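Local coordinates for protein Exo-1,5-alpha-L-arabinofuranobiosidase (PDB 5M1Z) that probably cleaves alpha-L-arabinofuranosyl linkages, as an exo-acting enzyme that releases arabinobiose from 1,5-linked arabinan, at residues 291-296 / 323-328; 179-184 / 207-212; 156-161 / 213-218. All coordinates share one frame; numbering follows the deposited sequence.

How the contacts relate
The three contacts join neighbouring blades of a six-bladed beta-propeller, and all are mainly buried. The centres of contacts 1 and 3 lie about 8 Å from the centre of the chain, that of contact 2 about 16 Å. Contacts 2 and 3 share strand 209-217, whose first half meets 179-184 and whose later half meets 156-161. Contact 1 belongs to another pair of blades, yet Tyr323 packs on Met212 of contact 2. Each contact sends at least one side chain to the bound hydroximolactone. Their chemistry differs: contact 1 relies on an arginine, a serine and a water, contact 2 on ligand-gripping amide and guanidinium groups, contact 3 largely on aromatic and apolar packing.

Contact 1 of 3, residues 291-296 / 323-328; sequences VVSCGT and YTRSLL. With 6LW ((Z)-L-Arabinonhydroximo-1,4-lactone), chain B.
A single serine hydroxyl holds together the polar half of this contact. Arg325 comes to it side-on, with two nitrogens directed at one atom: NE lies 2.9 Å and NH2 3.0 Å from Ser293 OG, which sits close to the guanidinium plane. Neither bond is quite straight (N-H...O angles of 147° and 141°), as expected when two donors converge on a single acceptor. The hydroxyl gives its own proton to a bridging water, 3.0 Å from Ser293 OG, and the water donates in turn to Arg325 O at 2.8 Å. Side chain and carbonyl of the same arginine thus meet the same serine, one directly and the other through water. A bend at chi3 (64°) turns the edge of the guanidinium to Ser293, while NH1 bonds to Ser298 O, a second anchor that limits its rotation.

Farther along, Leu327 lays CD1 against Val291 CG1 at 3.8 Å, and the same methyl lies 3.5 Å from Val291 O. At the other end Gly295 comes near Tyr323, with CA atoms 4.4 Å apart, and the tyrosine turns away to bring OH within 3.2 Å of 6LW O4.

No backbone hydrogen bond joins the two segments, because they belong to adjacent propeller blades. Strand 289-293 pairs within its own blade, Val291 with Val279, Ser293 with Tyr277 and Val292 with Phe301, while 326-329 is the innermost strand of the next. Val279 of strand 277-281 and Ile339 of strand 336-341 both pack on Leu327.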
loop_
_atom_site.group_PDB
_atom_site.type_symbol
_atom_site.label_atom_id
_atom_site.label_comp_id
_atom_site.label_asym_id
_atom_site.label_seq_id
_atom_site.Cartn_x
_atom_site.Cartn_y
_atom_site.Cartn_z
ATOM N N VAL A 291 -11.906 2.188 6.698
ATOM C CA VAL A 291 -10.876 1.899 7.704
ATOM C C VAL A 291 -9.505 2.336 7.235
ATOM O O VAL A 291 -9.081 2.015 6.080
ATOM C CB VAL A 291 -10.814 0.420 8.073
ATOM C CG1 VAL A 291 -9.925 0.205 9.284
ATOM C CG2 VAL A 291 -12.208 -0.159 8.331
ATOM N N VAL A 292 -8.818 3.085 8.094
ATOM C CA VAL A 292 -7.548 3.621 7.786
ATOM C C VAL A 292 -6.539 3.259 8.897
ATOM O O VAL A 292 -6.831 3.387 10.071
ATOM C CB VAL A 292 -7.566 5.163 7.607
ATOM C CG1 VAL A 292 -6.146 5.686 7.448
ATOM C CG2 VAL A 292 -8.402 5.629 6.408
ATOM N N SER A 293 -5.335 2.855 8.492
ATOM C CA SER A 293 -4.183 2.660 9.383
ATOM C C SER A 293 -3.173 3.655 8.987
ATOM O O SER A 293 -3.133 4.060 7.836
ATOM C CB SER A 293 -3.582 1.246 9.240
ATOM O OG SER A 293 -2.422 1.068 10.093
ATOM N N CYS A 294 -2.356 4.083 9.940
ATOM C CA CYS A 294 -1.199 4.870 9.678
ATOM C C CYS A 294 0.003 4.133 10.275
ATOM O O CYS A 294 -0.141 3.148 10.971
ATOM C CB CYS A 294 -1.337 6.275 10.277
ATOM S SG CYS A 294 -1.001 6.351 12.062
ATOM N N GLY A 295 1.170 4.639 9.976
ATOM C CA GLY A 295 2.435 3.948 10.203
ATOM C C GLY A 295 3.167 4.373 11.467
ATOM O O GLY A 295 4.253 3.876 11.720
ATOM N N THR A 296 2.534 5.237 12.276
ATOM C CA THR A 296 3.096 5.720 13.519
ATOM C C THR A 296 2.246 5.425 14.733
ATOM O O THR A 296 2.703 5.714 15.817
ATOM C CB THR A 296 3.281 7.233 13.527
ATOM O OG1 THR A 296 2.021 7.834 13.260
ATOM C CG2 THR A 296 4.284 7.658 12.457
ATOM N N TYR A 323 5.428 0.409 9.847
ATOM C CA TYR A 323 5.540 1.224 8.630
ATOM C C TYR A 323 4.627 0.624 7.573
ATOM O O TYR A 323 4.641 -0.601 7.345
ATOM C CB TYR A 323 6.963 1.266 8.180
ATOM C CG TYR A 323 7.197 2.127 6.969
ATOM C CD1 TYR A 323 7.077 3.474 7.052
ATOM C CD2 TYR A 323 7.521 1.552 5.737
ATOM C CE1 TYR A 323 7.269 4.291 5.926
ATOM C CE2 TYR A 323 7.737 2.335 4.615
ATOM C CZ TYR A 323 7.628 3.720 4.736
ATOM O OH TYR A 323 7.858 4.510 3.681
ATOM N N THR A 324 3.761 1.462 7.016
ATOM C CA THR A 324 2.754 1.077 5.984
ATOM C C THR A 324 2.009 -0.227 6.313
ATOM O O THR A 324 1.762 -1.118 5.497
ATOM C CB THR A 324 3.358 1.126 4.561
ATOM O OG1 THR A 324 2.317 1.114 3.574
ATOM C CG2 THR A 324 4.311 -0.007 4.278
ATOM N N ARG A 325 1.619 -0.315 7.560
ATOM C CA ARG A 325 0.806 -1.391 8.023
ATOM C C ARG A 325 -0.456 -1.456 7.149
ATOM O O ARG A 325 -1.056 -0.431 6.834
ATOM C CB ARG A 325 0.450 -1.139 9.496
ATOM C CG ARG A 325 -0.113 -2.376 10.163
ATOM C CD ARG A 325 -0.480 -2.170 11.641
ATOM N NE ARG A 325 -1.559 -1.185 11.768
ATOM C CZ ARG A 325 -2.205 -0.890 12.893
ATOM N NH1 ARG A 325 -1.918 -1.524 14.015
ATOM N NH2 ARG A 325 -3.114 0.079 12.891
ATOM N N SER A 326 -0.818 -2.630 6.699
ATOM C CA SER A 326 -1.821 -2.752 5.680
ATOM C C SER A 326 -3.069 -3.440 6.215
ATOM O O SER A 326 -3.090 -4.000 7.332
ATOM C CB SER A 326 -1.264 -3.543 4.489
ATOM O OG SER A 326 -0.802 -4.816 4.930
ATOM N N LEU A 327 -4.098 -3.426 5.376
ATOM C CA LEU A 327 -5.435 -3.893 5.789
ATOM C C LEU A 327 -6.066 -4.691 4.718
ATOM O O LEU A 327 -5.824 -4.439 3.531
ATOM C CB LEU A 327 -6.353 -2.695 6.082
ATOM C CG LEU A 327 -5.899 -1.666 7.124
ATOM C CD1 LEU A 327 -6.815 -0.420 7.173
ATOM C CD2 LEU A 327 -5.840 -2.350 8.494
ATOM N N LEU A 328 -6.936 -5.607 5.111
ATOM C CA LEU A 328 -7.620 -6.410 4.137
ATOM C C LEU A 328 -8.991 -6.695 4.737
ATOM O O LEU A 328 -9.095 -7.050 5.916
ATOM C CB LEU A 328 -6.829 -7.684 3.904
ATOM C CG LEU A 328 -7.517 -8.734 3.040
ATOM C CD1 LEU A 328 -6.548 -9.390 2.099
ATOM C CD2 LEU A 328 -8.196 -9.795 3.891
HETATM C C3 6LW B . 8.904 8.149 -0.306
HETATM C C2 6LW B . 7.668 8.598 0.464
HETATM C C1 6LW B . 7.708 7.650 1.648
HETATM O O3 6LW B . 9.591 9.306 -0.771
HETATM O O4 6LW B . 8.720 6.639 1.513
HETATM O O1 6LW B . 7.658 8.052 3.982
HETATM C C4 6LW B . 9.691 7.322 0.722
HETATM N N1 6LW B . 7.002 7.753 2.780
HETATM O O2 6LW B . 6.531 8.553 -0.389
HETATM C C5 6LW B . 10.598 6.221 0.217
HETATM O O5 6LW B . 11.302 5.716 1.376
HETATM O O HOH W 1 -0.665 2.174 7.871
#

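Contact 2 of 3, residues 179-184 / 207-212; sequences HSQKLV and YARPGM. With 6LW ((Z)-L-Arabinonhydroximo-1,4-lactone), chain B.
Gln181 lies across Arg209, and the two grip the ligand together. The glutamine chain, extended beyond CG (chi2 171°), carries its amide to the sugar, where NE2 donates to Pro210 O at 2.9 Å, nearly straight at 164° although it sits above the carbonyl plane, and also to 6LW O2 at 3.0 Å. On the other side of the amide, OE1 accepts from 6LW O3 at 2.8 Å. The bond to Pro210 fixes the flip of the amide, so that nitrogen and oxygen each face a suitable sugar hydroxyl.

Arg209 NH1 donates to Ser180 OG at 3.0 Å, nearly in the guanidinium plane. Its NH2 makes a weak, strongly bent bond to 6LW O3 (2.7 Å) and is held more firmly by Gln173 OE1. Gln181 CB covers one guanidinium face, toward the rim. A water links Ser180 OG to Tyr207 O.

Beyond the pocket, Leu183 CD1 meets Pro210 CB at 3.7 Å, the side chains running alongside in opposite senses, and Leu183 CD2 rests on Gly211 CA. Strand 182-188 lies between 165-172 and 198-201, whose Ser171 and Thr201 touch Leu183; Tyr227 of 223-230, in the next blade, packs on both Leu183 and Pro210.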
loop_
_atom_site.group_PDB
_atom_site.type_symbol
_atom_site.label_atom_id
_atom_site.label_comp_id
_atom_site.label_asym_id
_atom_site.label_seq_id
_atom_site.Cartn_x
_atom_site.Cartn_y
_atom_site.Cartn_z
ATOM N N HIS A 179 8.389 20.205 -7.391
ATOM C CA HIS A 179 7.845 19.471 -6.272
ATOM C C HIS A 179 8.869 18.479 -5.767
ATOM O O HIS A 179 9.284 17.592 -6.514
ATOM C CB HIS A 179 6.574 18.759 -6.704
ATOM C CG HIS A 179 5.560 19.676 -7.298
ATOM N ND1 HIS A 179 4.797 20.538 -6.530
ATOM C CD2 HIS A 179 5.193 19.881 -8.587
ATOM C CE1 HIS A 179 4.024 21.259 -7.328
ATOM N NE2 HIS A 179 4.237 20.870 -8.580
ATOM N N SER A 180 9.239 18.580 -4.484
ATOM C CA SER A 180 10.159 17.602 -3.890
ATOM C C SER A 180 9.630 16.175 -4.187
ATOM O O SER A 180 10.380 15.252 -4.586
ATOM C CB SER A 180 10.296 17.858 -2.394
ATOM O OG SER A 180 11.211 16.923 -1.855
ATOM N N GLN A 181 8.310 16.023 -4.046
ATOM C CA GLN A 181 7.612 14.830 -4.423
ATOM C C GLN A 181 6.159 15.215 -4.738
ATOM O O GLN A 181 5.601 16.158 -4.124
ATOM C CB GLN A 181 7.669 13.795 -3.315
ATOM C CG GLN A 181 7.171 12.445 -3.776
ATOM C CD GLN A 181 7.419 11.357 -2.767
ATOM O OE1 GLN A 181 8.405 10.642 -2.880
ATOM N NE2 GLN A 181 6.554 11.239 -1.775
ATOM N N LYS A 182 5.590 14.521 -5.732
ATOM C CA LYS A 182 4.149 14.603 -6.027
ATOM C C LYS A 182 3.530 13.218 -6.250
ATOM O O LYS A 182 4.233 12.235 -6.397
ATOM C CB LYS A 182 3.848 15.502 -7.206
ATOM C CG LYS A 182 4.325 14.956 -8.520
ATOM C CD LYS A 182 4.044 15.927 -9.624
ATOM C CE LYS A 182 4.648 15.454 -10.915
ATOM N NZ LYS A 182 4.363 16.444 -11.983
ATOM N N LEU A 183 2.201 13.181 -6.276
ATOM C CA LEU A 183 1.450 11.942 -6.517
ATOM C C LEU A 183 0.864 11.958 -7.920
ATOM O O LEU A 183 0.335 12.994 -8.361
ATOM C CB LEU A 183 0.384 11.824 -5.449
ATOM C CG LEU A 183 0.954 11.619 -4.057
ATOM C CD1 LEU A 183 -0.135 11.747 -3.000
ATOM C CD2 LEU A 183 1.543 10.198 -3.958
ATOM N N VAL A 184 1.042 10.841 -8.624
ATOM C CA VAL A 184 0.708 10.710 -10.005
ATOM C C VAL A 184 0.112 9.367 -10.314
ATOM O O VAL A 184 0.143 8.436 -9.495
ATOM C CB VAL A 184 1.943 10.934 -10.924
ATOM C CG1 VAL A 184 2.574 12.269 -10.661
ATOM C CG2 VAL A 184 2.974 9.825 -10.814
ATOM N N TYR A 207 8.934 22.053 -0.768
ATOM C CA TYR A 207 9.345 21.061 0.186
ATOM C C TYR A 207 8.265 20.084 0.632
ATOM O O TYR A 207 8.580 19.144 1.316
ATOM C CB TYR A 207 9.993 21.748 1.384
ATOM C CG TYR A 207 11.273 22.395 0.952
ATOM C CD1 TYR A 207 12.371 21.613 0.613
ATOM C CD2 TYR A 207 11.345 23.763 0.751
ATOM C CE1 TYR A 207 13.539 22.190 0.177
ATOM C CE2 TYR A 207 12.518 24.349 0.330
ATOM C CZ TYR A 207 13.589 23.560 0.041
ATOM O OH TYR A 207 14.724 24.153 -0.414
ATOM N N ALA A 208 7.016 20.288 0.212
ATOM C CA ALA A 208 5.942 19.342 0.511
ATOM C C ALA A 208 6.232 17.996 -0.144
ATOM O O ALA A 208 6.699 17.970 -1.262
ATOM C CB ALA A 208 4.624 19.855 0.013
ATOM N N ARG A 209 5.921 16.906 0.552
ATOM C CA ARG A 209 6.127 15.538 0.022
ATOM C C ARG A 209 4.896 14.676 0.260
ATOM O O ARG A 209 4.912 13.812 1.130
ATOM C CB ARG A 209 7.391 14.869 0.587
ATOM C CG ARG A 209 8.678 15.595 0.242
ATOM C CD ARG A 209 9.859 14.987 0.993
ATOM N NE ARG A 209 10.009 13.598 0.608
ATOM C CZ ARG A 209 10.539 13.165 -0.559
ATOM N NH1 ARG A 209 11.106 13.999 -1.461
ATOM N NH2 ARG A 209 10.532 11.846 -0.822
ATOM N N PRO A 210 3.790 14.929 -0.494
ATOM C CA PRO A 210 2.716 13.971 -0.459
ATOM C C PRO A 210 3.230 12.646 -0.961
ATOM O O PRO A 210 3.999 12.622 -1.915
ATOM C CB PRO A 210 1.669 14.573 -1.411
ATOM C CG PRO A 210 2.454 15.367 -2.359
ATOM C CD PRO A 210 3.611 15.889 -1.590
ATOM N N GLY A 211 2.789 11.556 -0.355
ATOM C CA GLY A 211 3.359 10.251 -0.622
ATOM C C GLY A 211 2.403 9.146 -0.272
ATOM O O GLY A 211 1.442 9.363 0.427
ATOM N N MET A 212 2.707 7.954 -0.774
ATOM C CA MET A 212 2.133 6.683 -0.281
ATOM C C MET A 212 0.624 6.594 -0.526
ATOM O O MET A 212 -0.171 6.456 0.398
ATOM C CB MET A 212 2.526 6.445 1.197
ATOM C CG MET A 212 4.012 6.795 1.404
ATOM S SD MET A 212 4.783 6.102 2.829
ATOM C CE MET A 212 4.820 4.336 2.442
HETATM C C3 6LW B . 8.904 8.149 -0.306
HETATM C C2 6LW B . 7.668 8.598 0.464
HETATM C C1 6LW B . 7.708 7.650 1.648
HETATM O O3 6LW B . 9.591 9.306 -0.771
HETATM O O4 6LW B . 8.720 6.639 1.513
HETATM O O1 6LW B . 7.658 8.052 3.982
HETATM C C4 6LW B . 9.691 7.322 0.722
HETATM N N1 6LW B . 7.002 7.753 2.780
HETATM O O2 6LW B . 6.531 8.553 -0.389
HETATM C C5 6LW B . 10.598 6.221 0.217
HETATM O O5 6LW B . 11.302 5.716 1.376
HETATM O O HOH W 2 6.052 19.895 -3.399
HETATM O O HOH W 3 11.203 17.981 0.761
#

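Contact 3 of 3, residues 156-161 / 213-218; sequences EPFLMT and PTVAKL. With 6LW ((Z)-L-Arabinonhydroximo-1,4-lactone), chain B.
Aromatic packing dominates the middle of this contact, where the ring of Phe158 lies flat over the backbone of 213-218. Thr214 CA stands over the ring centre, 4.0 Å from the centroid and only 7° off the normal, a CH-pi contact made by the main chain. With CG anti to the backbone N (chi1 -175°), the ring reaches across to the next blade and lies along Thr214 and Val215. The threonine also leans its methyl on the ring, Thr214 CG2 being 3.8 Å from Phe158 CD2, while its hydroxyl turns elsewhere, to Val278 N.

The apolar contacts continue farther along the strands. Met160 lies across Val215, SD 3.7 Å from Val215 CG1, and the ring atom Phe158 CE1 comes within 4.0 Å of Val215 CB.

Polar links gather at the ligand end. No direct hydrogen bond joins the segments; a water 2.9 Å from Glu156 O and 2.6 Å from Pro213 O bridges the two carbonyls, though other acceptors nearby compete for its protons. The Glu156 carboxylate points into the pocket, where OE1 accepts from 6LW O2 at 2.6 Å and is also hydrogen-bonded to Ser171 OG.

Two innermost strands of adjacent blades, running almost parallel (15°) with water rather than backbone bonds between them, are characteristic of a beta-propeller, consistent with the six-bladed form of the sialidase family; the hydroximolactone is held at their Glu156 end.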
loop_
_atom_site.group_PDB
_atom_site.type_symbol
_atom_site.label_atom_id
_atom_site.label_comp_id
_atom_site.label_asym_id
_atom_site.label_seq_id
_atom_site.Cartn_x
_atom_site.Cartn_y
_atom_site.Cartn_z
ATOM N N GLU A 156 6.252 3.326 -4.651
ATOM C CA GLU A 156 4.959 3.046 -3.964
ATOM C C GLU A 156 3.767 2.886 -4.882
ATOM O O GLU A 156 2.774 3.587 -4.750
ATOM C CB GLU A 156 4.691 4.104 -2.868
ATOM C CG GLU A 156 5.768 4.062 -1.779
ATOM C CD GLU A 156 6.196 5.417 -1.222
ATOM O OE1 GLU A 156 5.695 6.495 -1.645
ATOM O OE2 GLU A 156 7.068 5.368 -0.314
ATOM N N PRO A 157 3.824 1.882 -5.768
ATOM C CA PRO A 157 2.660 1.625 -6.630
ATOM C C PRO A 157 1.421 1.124 -5.888
ATOM O O PRO A 157 1.524 0.322 -4.902
ATOM C CB PRO A 157 3.177 0.563 -7.622
ATOM C CG PRO A 157 4.253 -0.121 -6.844
ATOM C CD PRO A 157 4.923 0.954 -6.023
ATOM N N PHE A 158 0.264 1.608 -6.339
ATOM C CA PHE A 158 -1.009 1.071 -5.909
ATOM C C PHE A 158 -1.929 0.920 -7.126
ATOM O O PHE A 158 -2.024 1.822 -7.928
ATOM C CB PHE A 158 -1.613 1.943 -4.811
ATOM C CG PHE A 158 -2.870 1.395 -4.238
ATOM C CD1 PHE A 158 -4.102 1.726 -4.808
ATOM C CD2 PHE A 158 -2.854 0.603 -3.108
ATOM C CE1 PHE A 158 -5.273 1.218 -4.313
ATOM C CE2 PHE A 158 -4.058 0.082 -2.597
ATOM C CZ PHE A 158 -5.264 0.382 -3.211
ATOM N N LEU A 159 -2.559 -0.253 -7.250
ATOM C CA LEU A 159 -3.330 -0.668 -8.425
ATOM C C LEU A 159 -4.809 -0.701 -8.093
ATOM O O LEU A 159 -5.220 -1.188 -7.020
ATOM C CB LEU A 159 -2.936 -2.071 -8.857
ATOM C CG LEU A 159 -1.577 -2.208 -9.508
ATOM C CD1 LEU A 159 -1.140 -3.670 -9.634
ATOM C CD2 LEU A 159 -1.642 -1.555 -10.880
ATOM N N MET A 160 -5.616 -0.182 -9.017
ATOM C CA MET A 160 -7.049 -0.275 -8.880
ATOM C C MET A 160 -7.724 -0.149 -10.274
ATOM O O MET A 160 -7.282 0.626 -11.101
ATOM C CB MET A 160 -7.554 0.813 -7.911
ATOM C CG MET A 160 -9.058 0.764 -7.581
ATOM S SD MET A 160 -9.670 2.260 -6.751
ATOM C CE MET A 160 -9.674 3.369 -8.167
ATOM N N THR A 161 -8.793 -0.896 -10.488
ATOM C CA THR A 161 -9.537 -0.861 -11.740
ATOM C C THR A 161 -10.515 0.311 -11.669
ATOM O O THR A 161 -11.034 0.647 -10.602
ATOM C CB THR A 161 -10.239 -2.184 -11.947
ATOM O OG1 THR A 161 -9.238 -3.194 -12.199
ATOM C CG2 THR A 161 -11.226 -2.133 -13.127
ATOM N N PRO A 213 0.244 6.626 -1.795
ATOM C CA PRO A 213 -1.187 6.636 -2.119
ATOM C C PRO A 213 -1.878 5.290 -1.996
ATOM O O PRO A 213 -1.335 4.276 -2.456
ATOM C CB PRO A 213 -1.207 7.106 -3.572
ATOM C CG PRO A 213 0.106 6.605 -4.130
ATOM C CD PRO A 213 1.094 6.642 -2.991
ATOM N N THR A 214 -3.050 5.304 -1.379
ATOM C CA THR A 214 -3.961 4.189 -1.434
ATOM C C THR A 214 -5.350 4.688 -1.684
ATOM O O THR A 214 -5.669 5.833 -1.431
ATOM C CB THR A 214 -3.899 3.223 -0.205
ATOM O OG1 THR A 214 -4.364 3.866 0.981
ATOM C CG2 THR A 214 -2.500 2.680 0.041
ATOM N N VAL A 215 -6.190 3.814 -2.216
ATOM C CA VAL A 215 -7.503 4.217 -2.712
ATOM C C VAL A 215 -8.539 3.153 -2.381
ATOM O O VAL A 215 -8.290 1.929 -2.480
ATOM C CB VAL A 215 -7.541 4.485 -4.257
ATOM C CG1 VAL A 215 -8.866 5.160 -4.648
ATOM C CG2 VAL A 215 -6.401 5.384 -4.726
ATOM N N ALA A 216 -9.740 3.592 -2.042
ATOM C CA ALA A 216 -10.804 2.659 -1.850
ATOM C C ALA A 216 -12.142 3.187 -2.473
ATOM O O ALA A 216 -12.401 4.394 -2.543
ATOM C CB ALA A 216 -10.968 2.395 -0.374
ATOM N N LYS A 217 -12.979 2.264 -2.885
ATOM C CA LYS A 217 -14.266 2.614 -3.446
ATOM C C LYS A 217 -15.365 2.620 -2.378
ATOM O O LYS A 217 -15.533 1.667 -1.641
ATOM C CB LYS A 217 -14.622 1.643 -4.548
ATOM C CG LYS A 217 -15.837 2.097 -5.362
ATOM C CD LYS A 217 -16.065 1.081 -6.461
ATOM C CE LYS A 217 -17.501 1.075 -6.944
ATOM N NZ LYS A 217 -17.557 1.800 -8.225
ATOM N N LEU A 218 -16.163 3.685 -2.394
ATOM C CA LEU A 218 -17.286 3.864 -1.501
ATOM C C LEU A 218 -18.654 3.529 -2.161
ATOM O O LEU A 218 -18.760 3.534 -3.375
ATOM C CB LEU A 218 -17.287 5.292 -1.045
ATOM C CG LEU A 218 -15.950 5.782 -0.518
ATOM C CD1 LEU A 218 -16.049 7.278 -0.251
ATOM C CD2 LEU A 218 -15.565 4.967 0.704
HETATM C C3 6LW B . 8.904 8.149 -0.306
HETATM C C2 6LW B . 7.668 8.598 0.464
HETATM C C1 6LW B . 7.708 7.650 1.648
HETATM O O3 6LW B . 9.591 9.306 -0.771
HETATM O O4 6LW B . 8.720 6.639 1.513
HETATM O O1 6LW B . 7.658 8.052 3.982
HETATM C C4 6LW B . 9.691 7.322 0.722
HETATM N N1 6LW B . 7.002 7.753 2.780
HETATM O O2 6LW B . 6.531 8.553 -0.389
HETATM C C5 6LW B . 10.598 6.221 0.217
HETATM O O5 6LW B . 11.302 5.716 1.376
HETATM O O HOH W 4 1.046 3.233 -2.418
#